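Local coordinates for protein prefoldin beta subunit 1 (Thermococcus sp., PDB 2ZQM) that acts as a molecular chaperone subunit that stabilises a range of proteins, apparently in ATP-independent, HSP70-like fashion during archaeal de novo folding, at residues Y56-G60 with T61-K65. Sequence-based numbering, arbitrary orientation.
Sequences YKTVG and TLIVK
Lys57 and Val64, then Val59 and Leu62, form two hydrogen-bonded pairs of an antiparallel beta hairpin, closed by a type II' turn from Val59 to Leu62. The hairpin joins the two coiled-coil helices of the prefoldin beta subunit, and its strands continue into ladders with two other subunits, as in prefoldins, which assemble through beta-hairpin barrels. Lys57 N meets Val64 O at 2.8 Å and is answered by Val64 N to Lys57 O at 2.9 Å, both nearly linear. Nearer the turn, the hydrogen bond from Leu62 N to Val59 O comes from above the carbonyl plane, 54° out of it. Gly60, with positive phi (68°), occupies the first corner. Lys57, Val59, Leu62 and Val64 share one face: Val64 CG2 lies 3.7 Å from Lys57 CG and 4.0 Å from Val59 CG2. Lys57 NZ makes salt bridges with Glu74 and with Glu45 of a second subunit. Thr58 and Ile63, a non-hydrogen-bonded pair, occupy the other face; Ile63 CG2 also touches Tyr56 CB at 3.8 Å. With CG anti to the backbone N (chi1 -158°), Lys65 lays CG over one ring face of Tyr56, near the rim; bends at chi3 and chi4 bring NZ to 2.6 Å from Tyr56 OH.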
ATOM      1  N   TYR A  56     -15.185 -14.351  19.680  1.00 19.77           N
ATOM      2  CA  TYR A  56     -14.272 -15.173  18.875  1.00 20.61           C
ATOM      3  C   TYR A  56     -13.091 -14.278  18.520  1.00 17.94           C
ATOM      4  O   TYR A  56     -13.224 -13.063  18.469  1.00 17.07           O
ATOM      5  CB  TYR A  56     -14.930 -15.636  17.561  1.00 20.36           C
ATOM      6  CG  TYR A  56     -16.057 -16.625  17.740  1.00 23.30           C
ATOM      7  CD1 TYR A  56     -15.831 -17.997  17.647  1.00 19.86           C
ATOM      8  CD2 TYR A  56     -17.344 -16.186  18.052  1.00 22.74           C
ATOM      9  CE1 TYR A  56     -16.868 -18.913  17.866  1.00 24.10           C
ATOM     10  CE2 TYR A  56     -18.379 -17.087  18.274  1.00 29.66           C
ATOM     11  CZ  TYR A  56     -18.134 -18.448  18.183  1.00 33.25           C
ATOM     12  OH  TYR A  56     -19.166 -19.332  18.418  1.00 40.85           O
ATOM     13  N   LYS A  57     -11.935 -14.870  18.269  1.00 15.30           N
ATOM     14  CA  LYS A  57     -10.782 -14.071  17.893  1.00 17.00           C
ATOM     15  C   LYS A  57     -10.182 -14.663  16.631  1.00 20.43           C
ATOM     16  O   LYS A  57     -10.373 -15.840  16.339  1.00 22.47           O
ATOM     17  CB  LYS A  57      -9.729 -14.046  19.011  1.00 21.84           C
ATOM     18  CG  LYS A  57      -9.164 -15.406  19.387  1.00 22.57           C
ATOM     19  CD  LYS A  57      -7.995 -15.275  20.370  1.00 23.72           C
ATOM     20  CE  LYS A  57      -6.807 -14.555  19.728  1.00 30.45           C
ATOM     21  NZ  LYS A  57      -5.585 -14.511  20.614  1.00 31.13           N
ATOM     22  N   THR A  58      -9.461 -13.844  15.876  1.00 21.07           N
ATOM     23  CA  THR A  58      -8.846 -14.327  14.654  1.00 23.15           C
ATOM     24  C   THR A  58      -7.392 -14.677  14.926  1.00 23.54           C
ATOM     25  O   THR A  58      -6.707 -13.991  15.689  1.00 23.27           O
ATOM     26  CB  THR A  58      -8.912 -13.269  13.527  1.00 24.89           C
ATOM     27  OG1 THR A  58      -8.326 -12.048  13.985  1.00 31.45           O
ATOM     28  CG2 THR A  58     -10.352 -13.002  13.117  1.00 22.67           C
ATOM     29  N   VAL A  59      -6.940 -15.775  14.329  1.00 23.09           N
ATOM     30  CA  VAL A  59      -5.554 -16.221  14.459  1.00 20.15           C
ATOM     31  C   VAL A  59      -5.155 -16.447  13.013  1.00 26.47           C
ATOM     32  O   VAL A  59      -5.371 -17.525  12.450  1.00 22.29           O
ATOM     33  CB  VAL A  59      -5.449 -17.538  15.245  1.00 20.34           C
ATOM     34  CG1 VAL A  59      -3.979 -17.975  15.321  1.00 22.10           C
ATOM     35  CG2 VAL A  59      -6.031 -17.355  16.654  1.00 24.10           C
ATOM     36  N   GLY A  60      -4.602 -15.414  12.398  1.00 27.37           N
ATOM     37  CA  GLY A  60      -4.251 -15.523  10.996  1.00 32.25           C
ATOM     38  C   GLY A  60      -5.558 -15.606  10.227  1.00 32.34           C
ATOM     39  O   GLY A  60      -6.435 -14.757  10.375  1.00 34.39           O
ATOM     40  N   THR A  61      -5.708 -16.645   9.419  1.00 33.89           N
ATOM     41  CA  THR A  61      -6.927 -16.817   8.642  1.00 33.85           C
ATOM     42  C   THR A  61      -7.930 -17.675   9.410  1.00 27.81           C
ATOM     43  O   THR A  61      -8.984 -18.014   8.887  1.00 29.79           O
ATOM     44  CB  THR A  61      -6.637 -17.511   7.295  1.00 29.22           C
ATOM     45  OG1 THR A  61      -6.165 -18.844   7.536  1.00 39.76           O
ATOM     46  CG2 THR A  61      -5.586 -16.751   6.526  1.00 34.09           C
ATOM     47  N   LEU A  62      -7.604 -18.031  10.648  1.00 21.36           N
ATOM     48  CA  LEU A  62      -8.498 -18.870  11.439  1.00 16.89           C
ATOM     49  C   LEU A  62      -9.301 -18.071  12.462  1.00 20.58           C
ATOM     50  O   LEU A  62      -8.944 -16.951  12.821  1.00 19.14           O
ATOM     51  CB  LEU A  62      -7.692 -19.957  12.149  1.00 22.60           C
ATOM     52  CG  LEU A  62      -6.857 -20.750  11.141  1.00 23.58           C
ATOM     53  CD1 LEU A  62      -5.740 -21.486  11.839  1.00 22.56           C
ATOM     54  CD2 LEU A  62      -7.752 -21.706  10.397  1.00 19.91           C
ATOM     55  N   ILE A  63     -10.390 -18.663  12.924  1.00 18.59           N
ATOM     56  CA  ILE A  63     -11.250 -18.025  13.906  1.00 18.75           C
ATOM     57  C   ILE A  63     -11.519 -19.029  15.007  1.00 19.30           C
ATOM     58  O   ILE A  63     -11.988 -20.128  14.743  1.00 18.30           O
ATOM     59  CB  ILE A  63     -12.579 -17.584  13.258  1.00 18.70           C
ATOM     60  CG1 ILE A  63     -12.291 -16.481  12.230  1.00 18.44           C
ATOM     61  CG2 ILE A  63     -13.584 -17.130  14.349  1.00 15.36           C
ATOM     62  CD1 ILE A  63     -13.434 -16.187  11.269  1.00 20.92           C
ATOM     63  N   VAL A  64     -11.181 -18.671  16.243  1.00 19.34           N
ATOM     64  CA  VAL A  64     -11.426 -19.571  17.367  1.00 16.23           C
ATOM     65  C   VAL A  64     -12.195 -18.862  18.475  1.00 16.87           C
ATOM     66  O   VAL A  64     -12.219 -17.630  18.555  1.00 17.04           O
ATOM     67  CB  VAL A  64     -10.114 -20.132  17.942  1.00 21.10           C
ATOM     68  CG1 VAL A  64      -9.400 -20.944  16.872  1.00 19.97           C
ATOM     69  CG2 VAL A  64      -9.238 -19.004  18.434  1.00 16.52           C
ATOM     70  N   LYS A  65     -12.838 -19.639  19.327  1.00 19.11           N
ATOM     71  CA  LYS A  65     -13.614 -19.033  20.383  1.00 22.17           C
ATOM     72  C   LYS A  65     -12.684 -18.548  21.495  1.00 16.77           C
ATOM     73  O   LYS A  65     -11.644 -19.147  21.754  1.00 21.13           O
ATOM     74  CB  LYS A  65     -14.628 -20.042  20.927  1.00 26.56           C
ATOM     75  CG  LYS A  65     -15.816 -19.397  21.648  1.00 33.47           C
ATOM     76  CD  LYS A  65     -16.711 -20.430  22.318  1.00 42.31           C
ATOM     77  CE  LYS A  65     -17.294 -21.416  21.323  1.00 49.95           C
ATOM     78  NZ  LYS A  65     -18.258 -20.786  20.381  1.00 56.12           N
TER